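Local atomic coordinates of RagA protein (Porphyromonas gingivalis, PDB entry 6SLN), a protein that probably imports nutrients, thought to be oligopeptides, across the outer membrane as a TonB-dependent receptor whose beta-barrel encloses a plug domain. Residues A[184-189]-A[193-198]; A[567-572]-A[641-646]. All coordinates share one frame; numbering follows the deposited sequence.

Interaction 1 of 2, residues A[184-189]-A[193-198]; sequences SVLKDA and SIYGAR
The plug domain of a TonB-dependent receptor is built round a small mixed sheet, and here the contact between Leu-186 and Tyr-195 shows how a loop leaving such a sheet turns back beside the end of the strand it came from. Leu-186 closes strand 180-186, which is hydrogen-bonded between strands 102-106 and 203-208; Tyr-195 belongs to the long connection that leads on to strand 203-208. Because the two segments are separated by only three residues, the chain has to reverse sharply, and it does so with modest burial, 113 Å² in all.

The side-chain part of the contact rests on one branch. CD1 of Leu-186 lies 3.8 Å from CE2 of Tyr-195. The chi2 of Leu-186 (-178°) carries CD1 outward from the strand, and the two side chains cross at about a right angle. Ile-194 CG1 lies over one face of the tyrosine, offset toward the rim; Leu-186 CD1 comes in obliquely from the other side of the ring plane. Leu-159 and Ile-161 of strand 159-162 also touch this tyrosine, tying the loop to the rest of the plug sheet.

The plug meets the barrel wall at both ends of the turn: the ammonium of Lys-187 forms a salt bridge with Asp-738, and the carbonyl of Ser-193 accepts a hydrogen bond from NE of Arg-591.

At the turn itself the backbones approach without bonding. Ala-189 O stands 3.6 Å from Ser-193 N, and the methyl of Ala-189 is directed away from the later segment. The hydroxyl of Ser-193, placed between its own backbone N and carbonyl carbon (chi1 43°), bonds to Ser-190 O, and Ser-193 CB lies 3.8 Å from Ala-189 O.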
loop_
_atom_site.group_PDB
_atom_site.type_symbol
_atom_site.label_atom_id
_atom_site.label_comp_id
_atom_site.label_asym_id
_atom_site.label_seq_id
_atom_site.Cartn_x
_atom_site.Cartn_y
_atom_site.Cartn_z
ATOM N N SER A 184 -11.915 38.158 0.310
ATOM C CA SER A 184 -11.138 39.346 0.629
ATOM C C SER A 184 -9.668 39.072 0.347
ATOM O O SER A 184 -9.134 38.030 0.742
ATOM C CB SER A 184 -11.328 39.757 2.090
ATOM O OG SER A 184 -12.696 39.944 2.406
ATOM N N VAL A 185 -9.019 39.988 -0.360
ATOM C CA VAL A 185 -7.593 39.872 -0.620
ATOM C C VAL A 185 -6.896 40.935 0.211
ATOM O O VAL A 185 -7.186 42.130 0.073
ATOM C CB VAL A 185 -7.266 39.998 -2.116
ATOM C CG1 VAL A 185 -5.763 39.825 -2.356
ATOM C CG2 VAL A 185 -8.040 38.941 -2.888
ATOM N N LEU A 186 -6.007 40.491 1.100
ATOM C CA LEU A 186 -5.271 41.373 1.996
ATOM C C LEU A 186 -3.851 41.562 1.469
ATOM O O LEU A 186 -3.093 40.591 1.340
ATOM C CB LEU A 186 -5.247 40.806 3.412
ATOM C CG LEU A 186 -6.526 40.172 3.934
ATOM C CD1 LEU A 186 -6.282 39.742 5.335
ATOM C CD2 LEU A 186 -7.675 41.150 3.882
ATOM N N LYS A 187 -3.486 42.815 1.187
ATOM C CA LYS A 187 -2.270 43.108 0.448
ATOM C C LYS A 187 -1.120 43.647 1.291
ATOM O O LYS A 187 0.032 43.508 0.871
ATOM C CB LYS A 187 -2.574 44.114 -0.674
ATOM C CG LYS A 187 -3.804 43.753 -1.492
ATOM C CD LYS A 187 -3.892 44.546 -2.804
ATOM C CE LYS A 187 -5.239 45.278 -2.929
ATOM N NZ LYS A 187 -5.367 46.141 -4.158
ATOM N N ASP A 188 -1.387 44.248 2.451
ATOM C CA ASP A 188 -0.360 44.949 3.212
ATOM C C ASP A 188 -0.225 44.406 4.632
ATOM O O ASP A 188 -1.107 43.729 5.160
ATOM C CB ASP A 188 -0.658 46.444 3.283
ATOM C CG ASP A 188 -1.734 46.754 4.271
ATOM O OD1 ASP A 188 -2.902 46.476 3.960
ATOM O OD2 ASP A 188 -1.413 47.247 5.361
ATOM N N ALA A 189 0.894 44.775 5.262
ATOM C CA ALA A 189 1.282 44.206 6.549
ATOM C C ALA A 189 0.301 44.553 7.658
ATOM O O ALA A 189 0.194 43.814 8.647
ATOM C CB ALA A 189 2.679 44.691 6.928
ATOM N N SER A 193 -1.929 41.043 9.692
ATOM C CA SER A 193 -1.145 40.942 10.916
ATOM C C SER A 193 -1.503 39.729 11.780
ATOM O O SER A 193 -0.655 39.280 12.560
ATOM C CB SER A 193 -1.290 42.225 11.719
ATOM O OG SER A 193 -2.633 42.655 11.733
ATOM N N ILE A 194 -2.704 39.160 11.647
ATOM C CA ILE A 194 -3.100 38.027 12.479
ATOM C C ILE A 194 -2.868 36.674 11.792
ATOM O O ILE A 194 -3.267 35.639 12.329
ATOM C CB ILE A 194 -4.559 38.171 12.940
ATOM C CG1 ILE A 194 -5.519 37.929 11.779
ATOM C CG2 ILE A 194 -4.783 39.545 13.536
ATOM C CD1 ILE A 194 -6.972 38.297 12.081
ATOM N N TYR A 195 -2.195 36.652 10.643
ATOM C CA TYR A 195 -1.824 35.420 9.949
ATOM C C TYR A 195 -0.302 35.285 9.937
ATOM O O TYR A 195 0.428 36.264 10.138
ATOM C CB TYR A 195 -2.413 35.408 8.523
ATOM C CG TYR A 195 -3.852 35.867 8.549
ATOM C CD1 TYR A 195 -4.859 35.012 8.954
ATOM C CD2 TYR A 195 -4.194 37.177 8.252
ATOM C CE1 TYR A 195 -6.180 35.427 9.017
ATOM C CE2 TYR A 195 -5.509 37.610 8.327
ATOM C CZ TYR A 195 -6.501 36.727 8.711
ATOM O OH TYR A 195 -7.814 37.139 8.786
ATOM N N GLY A 196 0.194 34.064 9.733
ATOM C CA GLY A 196 1.635 33.940 9.834
ATOM C C GLY A 196 2.389 32.736 9.305
ATOM O O GLY A 196 3.484 32.448 9.794
ATOM N N ALA A 197 1.872 32.013 8.327
ATOM C CA ALA A 197 2.820 31.077 7.735
ATOM C C ALA A 197 3.614 31.782 6.652
ATOM O O ALA A 197 4.824 31.545 6.492
ATOM C CB ALA A 197 2.105 29.840 7.175
ATOM N N ARG A 198 2.931 32.692 5.961
ATOM C CA ARG A 198 3.480 33.435 4.844
ATOM C C ARG A 198 2.566 34.609 4.507
ATOM O O ARG A 198 2.226 34.824 3.341
ATOM C CB ARG A 198 3.689 32.506 3.647
ATOM C CG ARG A 198 2.520 31.604 3.317
ATOM C CD ARG A 198 2.594 31.190 1.867
ATOM N NE ARG A 198 1.325 30.722 1.317
ATOM C CZ ARG A 198 0.844 29.492 1.480
ATOM N NH1 ARG A 198 1.524 28.609 2.202
ATOM N NH2 ARG A 198 -0.320 29.146 0.933
#

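Interaction 2 of 2, residues A[567-572]-A[641-646]; sequences YAYLSF and NSEIGN
The ring of Tyr-567 and the amide of Asn-646 lie with their planes 28° apart, and the amide oxygen OD1 comes in obliquely, 3.4 Å from Tyr-567 CD2. The same oxygen accepts a hydrogen bond from NE of Arg-597, whose guanidinium also makes a cation-pi contact with the Tyr-567 ring, so one arginine links both flat groups. Tyr-569 is met differently: Ser-642 OG sits at the ring's edge, near its plane, and Tyr-569 OH donates to it over 2.7 Å. The serine hydroxyl meets the phenol from a position between its own backbone N and carbonyl carbon (chi1 44°).

The serine is presented by a compact turn. Asn-641 OD1 accepts from Glu-643 N at 3.2 Å in an Asx turn; the N-H points almost straight at the oxygen (171°), although the donor stands above the carbonyl plane. Glu-643 is then the centre of an inverse gamma turn, closed by Ile-644 N and Ser-642 O.

In the barrel wall, strand 561-580 runs between strands 515-540 and 584-595, and its alternation divides the labour: Tyr-567 and Tyr-569 reach the loop that follows strand 627-641, whereas Leu-570 touches bound phospholipid and detergent.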
loop_
_atom_site.group_PDB
_atom_site.type_symbol
_atom_site.label_atom_id
_atom_site.label_comp_id
_atom_site.label_asym_id
_atom_site.label_seq_id
_atom_site.Cartn_x
_atom_site.Cartn_y
_atom_site.Cartn_z
ATOM N N TYR A 567 4.999 19.059 9.201
ATOM C CA TYR A 567 5.452 20.366 9.622
ATOM C C TYR A 567 4.480 20.853 10.679
ATOM O O TYR A 567 3.388 20.303 10.849
ATOM C CB TYR A 567 5.561 21.348 8.438
ATOM C CG TYR A 567 4.258 21.752 7.763
ATOM C CD1 TYR A 567 3.387 22.667 8.351
ATOM C CD2 TYR A 567 3.912 21.240 6.513
ATOM C CE1 TYR A 567 2.188 23.045 7.709
ATOM C CE2 TYR A 567 2.718 21.610 5.871
ATOM C CZ TYR A 567 1.871 22.506 6.475
ATOM O OH TYR A 567 0.715 22.872 5.847
ATOM N N ALA A 568 4.897 21.892 11.394
ATOM C CA ALA A 568 4.015 22.543 12.344
ATOM C C ALA A 568 4.436 23.996 12.495
ATOM O O ALA A 568 5.557 24.390 12.144
ATOM C CB ALA A 568 4.011 21.817 13.695
ATOM N N TYR A 569 3.503 24.794 13.002
ATOM C CA TYR A 569 3.744 26.190 13.312
ATOM C C TYR A 569 3.128 26.477 14.670
ATOM O O TYR A 569 2.091 25.905 15.026
ATOM C CB TYR A 569 3.123 27.128 12.274
ATOM C CG TYR A 569 3.845 27.221 10.953
ATOM C CD1 TYR A 569 4.928 28.079 10.789
ATOM C CD2 TYR A 569 3.418 26.478 9.851
ATOM C CE1 TYR A 569 5.575 28.179 9.566
ATOM C CE2 TYR A 569 4.066 26.563 8.626
ATOM C CZ TYR A 569 5.143 27.415 8.491
ATOM O OH TYR A 569 5.790 27.511 7.276
ATOM N N LEU A 570 3.779 27.365 15.426
ATOM C CA LEU A 570 3.249 27.881 16.683
ATOM C C LEU A 570 3.315 29.395 16.642
ATOM O O LEU A 570 4.352 29.961 16.278
ATOM C CB LEU A 570 4.023 27.365 17.901
ATOM C CG LEU A 570 3.445 27.860 19.238
ATOM C CD1 LEU A 570 2.017 27.314 19.504
ATOM C CD2 LEU A 570 4.384 27.513 20.374
ATOM N N SER A 571 2.225 30.047 17.041
ATOM C CA SER A 571 2.079 31.478 16.841
ATOM C C SER A 571 1.488 32.139 18.073
ATOM O O SER A 571 0.584 31.590 18.711
ATOM C CB SER A 571 1.188 31.751 15.631
ATOM O OG SER A 571 1.965 31.862 14.462
ATOM N N PHE A 572 2.004 33.320 18.406
ATOM C CA PHE A 572 1.392 34.187 19.402
ATOM C C PHE A 572 1.321 35.568 18.795
ATOM O O PHE A 572 2.322 36.057 18.257
ATOM C CB PHE A 572 2.185 34.203 20.703
ATOM C CG PHE A 572 2.352 32.842 21.325
ATOM C CD1 PHE A 572 1.311 32.250 22.009
ATOM C CD2 PHE A 572 3.551 32.157 21.221
ATOM C CE1 PHE A 572 1.457 30.997 22.581
ATOM C CE2 PHE A 572 3.705 30.908 21.786
ATOM C CZ PHE A 572 2.649 30.322 22.466
ATOM N N ASN A 641 8.040 34.729 5.848
ATOM C CA ASN A 641 7.769 33.776 4.793
ATOM C C ASN A 641 8.595 32.539 5.087
ATOM O O ASN A 641 9.795 32.646 5.365
ATOM C CB ASN A 641 8.105 34.343 3.402
ATOM C CG ASN A 641 7.723 33.369 2.268
ATOM O OD1 ASN A 641 7.092 32.341 2.507
ATOM N ND2 ASN A 641 8.120 33.684 1.056
ATOM N N SER A 642 7.950 31.369 5.041
ATOM C CA SER A 642 8.642 30.123 5.350
ATOM C C SER A 642 8.157 28.986 4.465
ATOM O O SER A 642 8.409 27.811 4.779
ATOM C CB SER A 642 8.451 29.726 6.801
ATOM O OG SER A 642 7.096 29.899 7.159
ATOM N N GLU A 643 7.462 29.307 3.377
ATOM C CA GLU A 643 6.976 28.285 2.462
ATOM C C GLU A 643 8.169 27.678 1.741
ATOM O O GLU A 643 8.484 28.009 0.599
ATOM C CB GLU A 643 5.974 28.858 1.472
ATOM C CG GLU A 643 4.549 28.743 1.918
ATOM C CD GLU A 643 4.267 27.490 2.702
ATOM O OE1 GLU A 643 4.623 26.383 2.220
ATOM O OE2 GLU A 643 3.681 27.627 3.806
ATOM N N ILE A 644 8.838 26.755 2.415
ATOM C CA ILE A 644 9.853 25.926 1.796
ATOM C C ILE A 644 9.597 24.478 2.197
ATOM O O ILE A 644 8.616 24.167 2.870
ATOM C CB ILE A 644 11.267 26.360 2.197
ATOM C CG1 ILE A 644 11.413 26.192 3.714
ATOM C CG2 ILE A 644 11.506 27.800 1.762
ATOM C CD1 ILE A 644 12.821 26.457 4.227
ATOM N N GLY A 645 10.499 23.594 1.781
ATOM C CA GLY A 645 10.430 22.207 2.192
ATOM C C GLY A 645 10.409 22.056 3.703
ATOM O O GLY A 645 10.593 23.003 4.469
ATOM N N ASN A 646 10.173 20.818 4.137
ATOM C CA ASN A 646 9.962 20.528 5.549
ATOM C C ASN A 646 11.245 20.237 6.320
ATOM O O ASN A 646 11.247 20.340 7.552
ATOM C CB ASN A 646 9.011 19.333 5.701
ATOM C CG ASN A 646 7.635 19.615 5.153
ATOM O OD1 ASN A 646 7.054 20.666 5.441
ATOM N ND2 ASN A 646 7.089 18.665 4.367
#

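In the fold
Interactions 1 and 2, with centres 15 Å apart, meet where the plug loop 193-198 touches the barrel loop 641-646. Arg-198 NH1 of the plug loop forms a salt bridge of 2.9 Å with Glu-643 OE2 of the barrel loop. Beside it, Ser-642 OG, already an acceptor in interaction 2, lies 2.9 Å from Ala-197 O, so that this hydroxyl touches both Tyr-569 OH of the barrel wall and the plug backbone. The methyl of Ala-197 packs against Tyr-569, 4.1 Å from CB to CE2. Across the wall, the bound phosphatidylethanolamine touches Leu-570 and lies about 10 Å from the side chain of Tyr-569.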